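PDB 6R2M: glycoside transferase from Listeria monocytogenes, which probably acts as an extracellular glycoside hydrolase on bacterial exopolysaccharide. Local coordinates for residues Ser21-Asn29 with Ser294-Ile305; Pro46-Gly54 with Phe80-Ala91. All coordinates share one frame; numbering follows the deposited sequence.

Contact 1: Ser21-Asn29 with Ser294-Ile305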
loop_
_atom_site.group_PDB
_atom_site.type_symbol
_atom_site.label_atom_id
_atom_site.label_comp_id
_atom_site.label_asym_id
_atom_site.label_seq_id
_atom_site.Cartn_x
_atom_site.Cartn_y
_atom_site.Cartn_z
ATOM N N SER A 21 -13.951 -8.152 -14.699
ATOM C CA SER A 21 -12.854 -8.773 -15.438
ATOM C C SER A 21 -11.636 -9.012 -14.552
ATOM O O SER A 21 -10.954 -10.038 -14.694
ATOM C CB SER A 21 -12.488 -7.903 -16.641
ATOM O OG SER A 21 -12.248 -6.568 -16.243
ATOM N N VAL A 22 -11.328 -8.073 -13.650
ATOM C CA VAL A 22 -10.194 -8.264 -12.752
ATOM C C VAL A 22 -10.455 -9.440 -11.820
ATOM O O VAL A 22 -9.583 -10.289 -11.605
ATOM C CB VAL A 22 -9.891 -6.978 -11.959
ATOM C CG1 VAL A 22 -8.943 -7.292 -10.799
ATOM C CG2 VAL A 22 -9.289 -5.921 -12.859
ATOM N N GLN A 23 -11.663 -9.505 -11.249
ATOM C CA GLN A 23 -12.024 -10.624 -10.380
ATOM C C GLN A 23 -11.836 -11.956 -11.097
ATOM O O GLN A 23 -11.271 -12.903 -10.538
ATOM C CB GLN A 23 -13.472 -10.472 -9.898
ATOM C CG GLN A 23 -13.720 -9.209 -9.071
ATOM C CD GLN A 23 -14.266 -8.053 -9.911
ATOM O OE1 GLN A 23 -13.630 -7.609 -10.866
ATOM N NE2 GLN A 23 -15.446 -7.569 -9.554
ATOM N N THR A 24 -12.311 -12.042 -12.345
ATOM C CA THR A 24 -12.148 -13.257 -13.136
ATOM C C THR A 24 -10.678 -13.563 -13.366
ATOM O O THR A 24 -10.247 -14.709 -13.208
ATOM C CB THR A 24 -12.880 -13.103 -14.465
ATOM O OG1 THR A 24 -14.285 -12.968 -14.202
ATOM C CG2 THR A 24 -12.663 -14.322 -15.368
ATOM N N TYR A 25 -9.887 -12.532 -13.674
ATOM C CA TYR A 25 -8.464 -12.724 -13.929
ATOM C C TYR A 25 -7.728 -13.147 -12.662
ATOM O O TYR A 25 -6.845 -14.013 -12.707
ATOM C CB TYR A 25 -7.874 -11.437 -14.493
ATOM C CG TYR A 25 -6.443 -11.570 -14.911
ATOM C CD1 TYR A 25 -6.124 -12.012 -16.187
ATOM C CD2 TYR A 25 -5.406 -11.272 -14.037
ATOM C CE1 TYR A 25 -4.813 -12.148 -16.584
ATOM C CE2 TYR A 25 -4.074 -11.399 -14.429
ATOM C CZ TYR A 25 -3.798 -11.832 -15.719
ATOM O OH TYR A 25 -2.497 -11.983 -16.153
ATOM N N VAL A 26 -8.098 -12.574 -11.515
ATOM C CA VAL A 26 -7.452 -12.961 -10.267
ATOM C C VAL A 26 -7.789 -14.404 -9.912
ATOM O O VAL A 26 -6.918 -15.177 -9.496
ATOM C CB VAL A 26 -7.857 -11.984 -9.154
ATOM C CG1 VAL A 26 -7.472 -12.553 -7.773
ATOM C CG2 VAL A 26 -7.179 -10.628 -9.404
ATOM N N LYS A 27 -9.063 -14.784 -10.064
ATOM C CA LYS A 27 -9.463 -16.165 -9.823
ATOM C C LYS A 27 -8.673 -17.131 -10.700
ATOM O O LYS A 27 -8.272 -18.207 -10.246
ATOM C CB LYS A 27 -10.968 -16.315 -10.059
ATOM C CG LYS A 27 -11.807 -15.632 -8.969
ATOM C CD LYS A 27 -13.304 -15.657 -9.264
ATOM C CE LYS A 27 -14.094 -14.851 -8.219
ATOM N NZ LYS A 27 -15.441 -14.501 -8.728
ATOM N N GLU A 28 -8.422 -16.752 -11.951
ATOM C CA GLU A 28 -7.781 -17.672 -12.886
ATOM C C GLU A 28 -6.260 -17.694 -12.751
ATOM O O GLU A 28 -5.631 -18.707 -13.082
ATOM C CB GLU A 28 -8.181 -17.309 -14.321
ATOM C CG GLU A 28 -7.424 -18.053 -15.417
ATOM C CD GLU A 28 -7.900 -19.481 -15.597
ATOM O OE1 GLU A 28 -7.134 -20.303 -16.154
ATOM O OE2 GLU A 28 -9.043 -19.782 -15.190
ATOM N N ASN A 29 -5.642 -16.617 -12.278
ATOM C CA ASN A 29 -4.193 -16.515 -12.387
ATOM C C ASN A 29 -3.456 -16.281 -11.085
ATOM O O ASN A 29 -2.281 -16.634 -11.001
ATOM C CB ASN A 29 -3.809 -15.393 -13.349
ATOM C CG ASN A 29 -4.231 -15.696 -14.765
ATOM O OD1 ASN A 29 -3.605 -16.513 -15.441
ATOM N ND2 ASN A 29 -5.309 -15.059 -15.222
ATOM N N SER A 294 0.497 -8.128 -17.861
ATOM C CA SER A 294 -0.361 -9.216 -18.324
ATOM C C SER A 294 0.242 -10.607 -18.153
ATOM O O SER A 294 -0.469 -11.597 -18.372
ATOM C CB SER A 294 -0.737 -9.009 -19.796
ATOM O OG SER A 294 0.396 -9.090 -20.642
ATOM N N ASN A 295 1.509 -10.706 -17.765
ATOM C CA ASN A 295 2.130 -11.998 -17.505
ATOM C C ASN A 295 2.080 -12.257 -16.008
ATOM O O ASN A 295 2.842 -11.626 -15.260
ATOM C CB ASN A 295 3.578 -12.016 -18.005
ATOM C CG ASN A 295 4.255 -13.363 -17.799
ATOM O OD1 ASN A 295 3.890 -14.131 -16.912
ATOM N ND2 ASN A 295 5.260 -13.646 -18.615
ATOM N N PRO A 296 1.226 -13.165 -15.521
ATOM C CA PRO A 296 1.102 -13.350 -14.069
ATOM C C PRO A 296 2.236 -14.155 -13.472
ATOM O O PRO A 296 2.361 -14.191 -12.239
ATOM C CB PRO A 296 -0.235 -14.081 -13.925
ATOM C CG PRO A 296 -0.330 -14.892 -15.185
ATOM C CD PRO A 296 0.339 -14.064 -16.277
ATOM N N GLU A 297 3.072 -14.789 -14.302
ATOM C CA GLU A 297 4.245 -15.467 -13.767
ATOM C C GLU A 297 5.354 -14.486 -13.411
ATOM O O GLU A 297 6.139 -14.755 -12.495
ATOM C CB GLU A 297 4.771 -16.505 -14.765
ATOM C CG GLU A 297 3.833 -17.670 -14.984
ATOM C CD GLU A 297 4.418 -18.737 -15.901
ATOM O OE1 GLU A 297 5.251 -18.398 -16.769
ATOM O OE2 GLU A 297 4.030 -19.913 -15.746
ATOM N N THR A 298 5.437 -13.351 -14.103
ATOM C CA THR A 298 6.490 -12.377 -13.849
ATOM C C THR A 298 5.998 -11.073 -13.249
ATOM O O THR A 298 6.832 -10.280 -12.785
ATOM C CB THR A 298 7.258 -12.054 -15.137
ATOM O OG1 THR A 298 6.370 -11.483 -16.105
ATOM C CG2 THR A 298 7.904 -13.315 -15.698
ATOM N N THR A 299 4.690 -10.813 -13.275
ATOM C CA THR A 299 4.106 -9.606 -12.694
ATOM C C THR A 299 3.669 -9.905 -11.269
ATOM O O THR A 299 2.682 -10.615 -11.048
ATOM C CB THR A 299 2.913 -9.122 -13.515
ATOM O OG1 THR A 299 3.325 -8.931 -14.873
ATOM C CG2 THR A 299 2.372 -7.804 -12.987
ATOM N N HIS A 300 4.379 -9.327 -10.309
ATOM C CA HIS A 300 3.954 -9.418 -8.919
ATOM C C HIS A 300 2.540 -8.877 -8.785
ATOM O O HIS A 300 2.184 -7.876 -9.406
ATOM C CB HIS A 300 4.916 -8.615 -8.060
ATOM C CG HIS A 300 4.835 -8.906 -6.599
ATOM N ND1 HIS A 300 3.735 -8.585 -5.831
ATOM C CD2 HIS A 300 5.744 -9.445 -5.755
ATOM C CE1 HIS A 300 3.961 -8.941 -4.578
ATOM N NE2 HIS A 300 5.175 -9.461 -4.505
ATOM N N PHE A 301 1.727 -9.559 -7.978
ATOM C CA PHE A 301 0.369 -9.079 -7.740
ATOM C C PHE A 301 0.354 -7.604 -7.344
ATOM O O PHE A 301 -0.550 -6.855 -7.740
ATOM C CB PHE A 301 -0.303 -9.931 -6.665
ATOM C CG PHE A 301 -1.755 -9.642 -6.519
ATOM C CD1 PHE A 301 -2.661 -10.120 -7.449
ATOM C CD2 PHE A 301 -2.214 -8.857 -5.463
ATOM C CE1 PHE A 301 -4.024 -9.832 -7.309
ATOM C CE2 PHE A 301 -3.548 -8.571 -5.313
ATOM C CZ PHE A 301 -4.463 -9.056 -6.238
ATOM N N PHE A 302 1.340 -7.169 -6.552
ATOM C CA PHE A 302 1.409 -5.766 -6.135
ATOM C C PHE A 302 1.396 -4.829 -7.332
ATOM O O PHE A 302 0.697 -3.811 -7.321
ATOM C CB PHE A 302 2.669 -5.524 -5.310
ATOM C CG PHE A 302 2.718 -4.181 -4.612
ATOM C CD1 PHE A 302 2.057 -3.979 -3.405
ATOM C CD2 PHE A 302 3.503 -3.144 -5.116
ATOM C CE1 PHE A 302 2.159 -2.754 -2.729
ATOM C CE2 PHE A 302 3.597 -1.936 -4.452
ATOM C CZ PHE A 302 2.932 -1.736 -3.256
ATOM N N ASP A 303 2.158 -5.165 -8.382
ATOM C CA ASP A 303 2.171 -4.329 -9.582
ATOM C C ASP A 303 0.859 -4.449 -10.343
ATOM O O ASP A 303 0.272 -3.441 -10.757
ATOM C CB ASP A 303 3.342 -4.726 -10.487
ATOM C CG ASP A 303 4.682 -4.289 -9.940
ATOM O OD1 ASP A 303 4.804 -3.133 -9.504
ATOM O OD2 ASP A 303 5.618 -5.117 -9.948
ATOM N N TYR A 304 0.380 -5.678 -10.526
ATOM C CA TYR A 304 -0.856 -5.893 -11.263
ATOM C C TYR A 304 -2.001 -5.115 -10.630
ATOM O O TYR A 304 -2.707 -4.361 -11.306
ATOM C CB TYR A 304 -1.179 -7.389 -11.307
ATOM C CG TYR A 304 -2.564 -7.664 -11.841
ATOM C CD1 TYR A 304 -2.809 -7.674 -13.209
ATOM C CD2 TYR A 304 -3.635 -7.862 -10.983
ATOM C CE1 TYR A 304 -4.082 -7.885 -13.699
ATOM C CE2 TYR A 304 -4.907 -8.083 -11.467
ATOM C CZ TYR A 304 -5.123 -8.097 -12.820
ATOM O OH TYR A 304 -6.412 -8.319 -13.270
ATOM N N ILE A 305 -2.175 -5.260 -9.316
ATOM C CA ILE A 305 -3.398 -4.751 -8.711
ATOM C C ILE A 305 -3.314 -3.249 -8.468
ATOM O O ILE A 305 -4.337 -2.561 -8.509
ATOM C CB ILE A 305 -3.727 -5.519 -7.417
ATOM C CG1 ILE A 305 -5.184 -5.281 -7.008
ATOM C CG2 ILE A 305 -2.759 -5.176 -6.269
ATOM C CD1 ILE A 305 -6.201 -5.959 -7.939
#

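Contact 2: Pro46-Gly54 with Phe80-Ala91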
loop_
_atom_site.group_PDB
_atom_site.type_symbol
_atom_site.label_atom_id
_atom_site.label_comp_id
_atom_site.label_asym_id
_atom_site.label_seq_id
_atom_site.Cartn_x
_atom_site.Cartn_y
_atom_site.Cartn_z
ATOM N N PRO A 46 6.134 -19.362 -3.331
ATOM C CA PRO A 46 4.947 -18.502 -3.287
ATOM C C PRO A 46 4.752 -17.880 -1.918
ATOM O O PRO A 46 5.059 -18.482 -0.886
ATOM C CB PRO A 46 3.801 -19.464 -3.610
ATOM C CG PRO A 46 4.288 -20.784 -3.120
ATOM C CD PRO A 46 5.777 -20.790 -3.340
ATOM N N HIS A 47 4.199 -16.668 -1.921
ATOM C CA HIS A 47 3.854 -15.969 -0.691
ATOM C C HIS A 47 2.414 -15.502 -0.780
ATOM O O HIS A 47 2.011 -14.916 -1.793
ATOM C CB HIS A 47 4.780 -14.787 -0.449
ATOM C CG HIS A 47 6.191 -15.195 -0.198
ATOM N ND1 HIS A 47 6.618 -15.671 1.025
ATOM C CD2 HIS A 47 7.269 -15.223 -1.015
ATOM C CE1 HIS A 47 7.906 -15.958 0.953
ATOM N NE2 HIS A 47 8.327 -15.694 -0.275
ATOM N N TYR A 48 1.649 -15.765 0.278
ATOM C CA TYR A 48 0.239 -15.401 0.372
ATOM C C TYR A 48 0.148 -14.225 1.339
ATOM O O TYR A 48 -0.006 -14.403 2.544
ATOM C CB TYR A 48 -0.600 -16.592 0.830
ATOM C CG TYR A 48 -0.267 -17.835 0.046
ATOM C CD1 TYR A 48 -0.672 -17.968 -1.275
ATOM C CD2 TYR A 48 0.483 -18.849 0.617
ATOM C CE1 TYR A 48 -0.345 -19.106 -2.010
ATOM C CE2 TYR A 48 0.809 -19.984 -0.100
ATOM C CZ TYR A 48 0.395 -20.103 -1.409
ATOM O OH TYR A 48 0.719 -21.239 -2.123
ATOM N N LEU A 49 0.226 -13.015 0.784
ATOM C CA LEU A 49 0.532 -11.803 1.544
ATOM C C LEU A 49 -0.728 -11.097 2.037
ATOM O O LEU A 49 -1.717 -10.992 1.310
ATOM C CB LEU A 49 1.331 -10.826 0.674
ATOM C CG LEU A 49 2.654 -11.367 0.109
ATOM C CD1 LEU A 49 3.178 -10.442 -0.978
ATOM C CD2 LEU A 49 3.673 -11.473 1.227
ATOM N N ALA A 50 -0.679 -10.598 3.285
ATOM C CA ALA A 50 -1.735 -9.703 3.743
ATOM C C ALA A 50 -1.824 -8.482 2.848
ATOM O O ALA A 50 -2.912 -7.910 2.670
ATOM C CB ALA A 50 -1.498 -9.289 5.204
ATOM N N GLU A 51 -0.688 -8.071 2.287
ATOM C CA GLU A 51 -0.650 -6.967 1.345
ATOM C C GLU A 51 -1.550 -7.243 0.147
ATOM O O GLU A 51 -2.349 -6.385 -0.262
ATOM C CB GLU A 51 0.799 -6.760 0.910
ATOM C CG GLU A 51 1.007 -5.744 -0.181
ATOM C CD GLU A 51 2.461 -5.677 -0.555
ATOM O OE1 GLU A 51 2.912 -6.535 -1.340
ATOM O OE2 GLU A 51 3.149 -4.783 -0.041
ATOM N N SER A 52 -1.448 -8.447 -0.411
ATOM C CA SER A 52 -2.215 -8.783 -1.605
ATOM C C SER A 52 -3.711 -8.839 -1.322
ATOM O O SER A 52 -4.506 -8.257 -2.071
ATOM C CB SER A 52 -1.739 -10.105 -2.196
ATOM O OG SER A 52 -0.363 -10.058 -2.475
ATOM N N ILE A 53 -4.125 -9.536 -0.252
ATOM C CA ILE A 53 -5.559 -9.620 0.026
ATOM C C ILE A 53 -6.109 -8.237 0.363
ATOM O O ILE A 53 -7.218 -7.889 -0.053
ATOM C CB ILE A 53 -5.866 -10.674 1.120
ATOM C CG1 ILE A 53 -7.376 -10.919 1.232
ATOM C CG2 ILE A 53 -5.303 -10.265 2.485
ATOM C CD1 ILE A 53 -7.738 -12.108 2.139
ATOM N N GLY A 54 -5.333 -7.406 1.068
ATOM C CA GLY A 54 -5.802 -6.061 1.367
ATOM C C GLY A 54 -5.961 -5.206 0.117
ATOM O O GLY A 54 -6.908 -4.420 0.008
ATOM N N PHE A 80 -5.605 -15.361 8.161
ATOM C CA PHE A 80 -4.690 -14.283 8.517
ATOM C C PHE A 80 -4.883 -13.758 9.930
ATOM O O PHE A 80 -3.896 -13.411 10.591
ATOM C CB PHE A 80 -4.833 -13.109 7.541
ATOM C CG PHE A 80 -4.346 -13.396 6.143
ATOM C CD1 PHE A 80 -5.187 -13.970 5.201
ATOM C CD2 PHE A 80 -3.051 -13.069 5.764
ATOM C CE1 PHE A 80 -4.744 -14.218 3.897
ATOM C CE2 PHE A 80 -2.601 -13.323 4.460
ATOM C CZ PHE A 80 -3.451 -13.895 3.537
ATOM N N ILE A 81 -6.115 -13.682 10.424
ATOM C CA ILE A 81 -6.383 -13.031 11.704
ATOM C C ILE A 81 -6.218 -14.030 12.839
ATOM O O ILE A 81 -6.854 -15.094 12.847
ATOM C CB ILE A 81 -7.782 -12.406 11.724
ATOM C CG1 ILE A 81 -7.878 -11.361 10.610
ATOM C CG2 ILE A 81 -8.021 -11.757 13.085
ATOM C CD1 ILE A 81 -9.256 -10.774 10.445
ATOM N N THR A 82 -5.374 -13.683 13.805
ATOM C CA THR A 82 -5.167 -14.545 14.963
ATOM C C THR A 82 -6.306 -14.398 15.965
ATOM O O THR A 82 -7.161 -13.517 15.859
ATOM C CB THR A 82 -3.848 -14.224 15.652
ATOM O OG1 THR A 82 -3.942 -12.945 16.301
ATOM C CG2 THR A 82 -2.704 -14.240 14.647
ATOM N N GLU A 83 -6.284 -15.262 16.981
ATOM C CA GLU A 83 -7.320 -15.190 18.001
ATOM C C GLU A 83 -7.218 -13.924 18.843
ATOM O O GLU A 83 -8.218 -13.522 19.446
ATOM C CB GLU A 83 -7.272 -16.435 18.889
ATOM C CG GLU A 83 -6.093 -16.503 19.843
ATOM C CD GLU A 83 -6.029 -17.828 20.588
ATOM O OE1 GLU A 83 -7.097 -18.439 20.821
ATOM O OE2 GLU A 83 -4.909 -18.257 20.940
ATOM N N ASP A 84 -6.053 -13.271 18.895
ATOM C CA ASP A 84 -5.950 -11.967 19.539
ATOM C C ASP A 84 -5.954 -10.809 18.540
ATOM O O ASP A 84 -5.446 -9.722 18.852
ATOM C CB ASP A 84 -4.720 -11.910 20.448
ATOM C CG ASP A 84 -3.511 -12.620 19.865
ATOM O OD1 ASP A 84 -2.446 -12.604 20.530
ATOM O OD2 ASP A 84 -3.610 -13.201 18.760
ATOM N N ASN A 85 -6.513 -11.027 17.341
ATOM C CA ASN A 85 -6.903 -9.962 16.426
ATOM C C ASN A 85 -5.712 -9.292 15.757
ATOM O O ASN A 85 -5.805 -8.137 15.340
ATOM C CB ASN A 85 -7.768 -8.911 17.123
ATOM C CG ASN A 85 -9.089 -9.474 17.581
ATOM O OD1 ASN A 85 -9.917 -9.870 16.765
ATOM N ND2 ASN A 85 -9.293 -9.517 18.893
ATOM N N PHE A 86 -4.596 -10.006 15.635
ATOM C CA PHE A 86 -3.493 -9.572 14.790
ATOM C C PHE A 86 -3.686 -10.121 13.384
ATOM O O PHE A 86 -4.329 -11.158 13.187
ATOM C CB PHE A 86 -2.144 -10.044 15.341
ATOM C CG PHE A 86 -1.767 -9.416 16.656
ATOM C CD1 PHE A 86 -1.115 -8.195 16.700
ATOM C CD2 PHE A 86 -2.079 -10.053 17.846
ATOM C CE1 PHE A 86 -0.770 -7.626 17.930
ATOM C CE2 PHE A 86 -1.757 -9.486 19.070
ATOM C CZ PHE A 86 -1.103 -8.272 19.106
ATOM N N ILE A 87 -3.137 -9.417 12.401
ATOM C CA ILE A 87 -3.168 -9.859 11.005
ATOM C C ILE A 87 -1.758 -10.316 10.652
ATOM O O ILE A 87 -0.836 -9.496 10.587
ATOM C CB ILE A 87 -3.643 -8.753 10.046
ATOM C CG1 ILE A 87 -5.066 -8.295 10.372
ATOM C CG2 ILE A 87 -3.606 -9.272 8.596
ATOM C CD1 ILE A 87 -5.531 -7.101 9.533
ATOM N N LYS A 88 -1.574 -11.626 10.445
ATOM C CA LYS A 88 -0.288 -12.130 9.966
ATOM C C LYS A 88 0.086 -11.468 8.644
ATOM O O LYS A 88 -0.749 -11.349 7.747
ATOM C CB LYS A 88 -0.361 -13.641 9.761
ATOM C CG LYS A 88 -0.557 -14.457 11.007
ATOM C CD LYS A 88 -0.628 -15.916 10.605
ATOM C CE LYS A 88 -0.728 -16.834 11.801
ATOM N NZ LYS A 88 -0.796 -18.246 11.337
ATOM N N TRP A 89 1.351 -11.051 8.502
ATOM C CA TRP A 89 1.729 -10.399 7.245
ATOM C C TRP A 89 1.733 -11.384 6.077
ATOM O O TRP A 89 1.624 -10.955 4.926
ATOM C CB TRP A 89 3.085 -9.680 7.378
ATOM C CG TRP A 89 4.286 -10.575 7.400
ATOM C CD1 TRP A 89 4.896 -11.110 8.504
ATOM C CD2 TRP A 89 5.038 -11.038 6.266
ATOM N NE1 TRP A 89 5.979 -11.873 8.120
ATOM C CE2 TRP A 89 6.084 -11.845 6.755
ATOM C CE3 TRP A 89 4.936 -10.836 4.883
ATOM C CZ2 TRP A 89 7.011 -12.469 5.913
ATOM C CZ3 TRP A 89 5.862 -11.455 4.049
ATOM C CH2 TRP A 89 6.882 -12.261 4.564
ATOM N N GLU A 90 1.832 -12.691 6.344
ATOM C CA GLU A 90 1.565 -13.705 5.326
ATOM C C GLU A 90 0.948 -14.921 6.005
ATOM O O GLU A 90 1.097 -15.131 7.213
ATOM C CB GLU A 90 2.830 -14.074 4.529
ATOM C CG GLU A 90 3.873 -14.879 5.283
ATOM C CD GLU A 90 5.035 -15.295 4.384
ATOM O OE1 GLU A 90 4.865 -15.275 3.141
ATOM O OE2 GLU A 90 6.108 -15.632 4.924
ATOM N N ALA A 91 0.227 -15.719 5.219
ATOM C CA ALA A 91 -0.624 -16.771 5.783
ATOM C C ALA A 91 0.144 -18.088 5.868
ATOM O O ALA A 91 -0.043 -19.011 5.063
ATOM C CB ALA A 91 -1.892 -16.922 4.950
HETATM O O HOH W 1 2.750 -17.122 2.453
HETATM O O HOH W 2 1.928 -8.635 3.538
#

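Contact 1: Ser21-Asn29 with Ser294-Ile305
Tyr25 and Tyr304 carry this contact, their rings nearly parallel (planes at 22°) but slid so far apart that they barely overlap, with centroids 5.0 Å from each other. Tyr304 OH comes obliquely on the CB-CG-CD2 side of Tyr25, 3.2 Å from Tyr25 CD2. Val22 CG1 meets that hydroxyl at Tyr304 OH (3.7 Å), whereas Val26 CG2 lies against Tyr304 CE2. Val26 CG2 also meets the edge of the Phe301 ring, 3.9 Å from Phe301 CE1, while Ile305 CD1 adds a looser contact to Val22 CG1. At the far end, Tyr25 OH can make a weak hydrogen bond to Ser294 O (3.0 Å) and lies against the Pro296 ring, 3.5 Å from Pro296 CD. Asn29 CB and OD1 cover the next part of that proline. Asn29 ND2 turns back to Tyr25 O, on a lone pair at 3.1 Å, and sits over one face of the Tyr25 ring; its OD1 is held by Lys41. With CG turned away from the backbone N (chi1 -174°), Tyr25 sends its ring towards residues 294-305. Segments 21-29 and 301-305 run nearly antiparallel, axes 12.7 Å apart, side chains filling the gap; Val22 and Phe301 also rest on helix 50-62.

Contact 2: Pro46-Gly54 with Phe80-Ala91
His47 meets Glu90 first: His47 ND1 donates to Glu90 OE1 at 2.8 Å (156° at the hydrogen), using the syn lone pair of the oxygen. Ring and carboxylate are nearly coplanar, 18° apart, and an extended Glu90 chain brings the carboxylate to the ring edge. The same OE1 accepts from water 1, which accepts from Tyr48 N, so two donors grip this oxygen.

At Tyr48 the backbones join. Tyr48 O accepts from Ala91 N at 3.0 Å and has Glu90 CA close by as a CA-H...O contact, while Tyr48 CB rests on Ala91 CB. Leu49 and Glu90 thereby form a single beta bridge, and Leu49 CD2 packs obliquely on the indole, 3.6 Å from Trp89 CZ3. Trp89 CG sits between the backbone N and the carbonyl carbon (chi1 74°), which brings the six-membered part of the indole beside Leu49 CD2.

Ala50 N donates to Trp89 O at 2.9 Å, from above the carbonyl plane. Water 2 donates a second hydrogen bond to that oxygen and accepts from Glu51 N, so two amides of the first helical turn are satisfied by one carbonyl, one of them through water. Ala50 CB is pressed onto Lys88 O (3.4 Å) and Ile87 CG2. Ile53 then lies over one face of the Phe80 ring, whose opposite face carries Ala91 CB; Ile53 CD1 is 4.1 Å from Phe80 CE1.

The loop after helix 66-79, reversing through a type I turn at Thr82-Asn85, thus returns to pair by a single beta bridge and to cap the N-terminus of helix 50-62 with the Trp89 carbonyl, an inter-helical connection consistent with the helical-barrel folds found among glycoside hydrolases.

Contacts 1 and 2 have centres about 19 Å apart and meet at helix 50-62. Contact 2 holds the start of that helix, whereas helices 21-29 and 301-312 of contact 1 lean on it. Phe301 CE2 comes within 3.4 Å of Ser52 O, Phe302 packs on Glu51, and His300 reaches Leu49. Along the chain contact 2 is nested within contact 1: residues 46-54 and 80-91 enclose the remainder of helix 50-62 and helix 66-79, while residues 21-29 and 294-305 lie near the two ends of the chain. Segments 265 residues apart are thereby joined in this monomer beside the same helix 50-62, whose first turn is tied to a local loop.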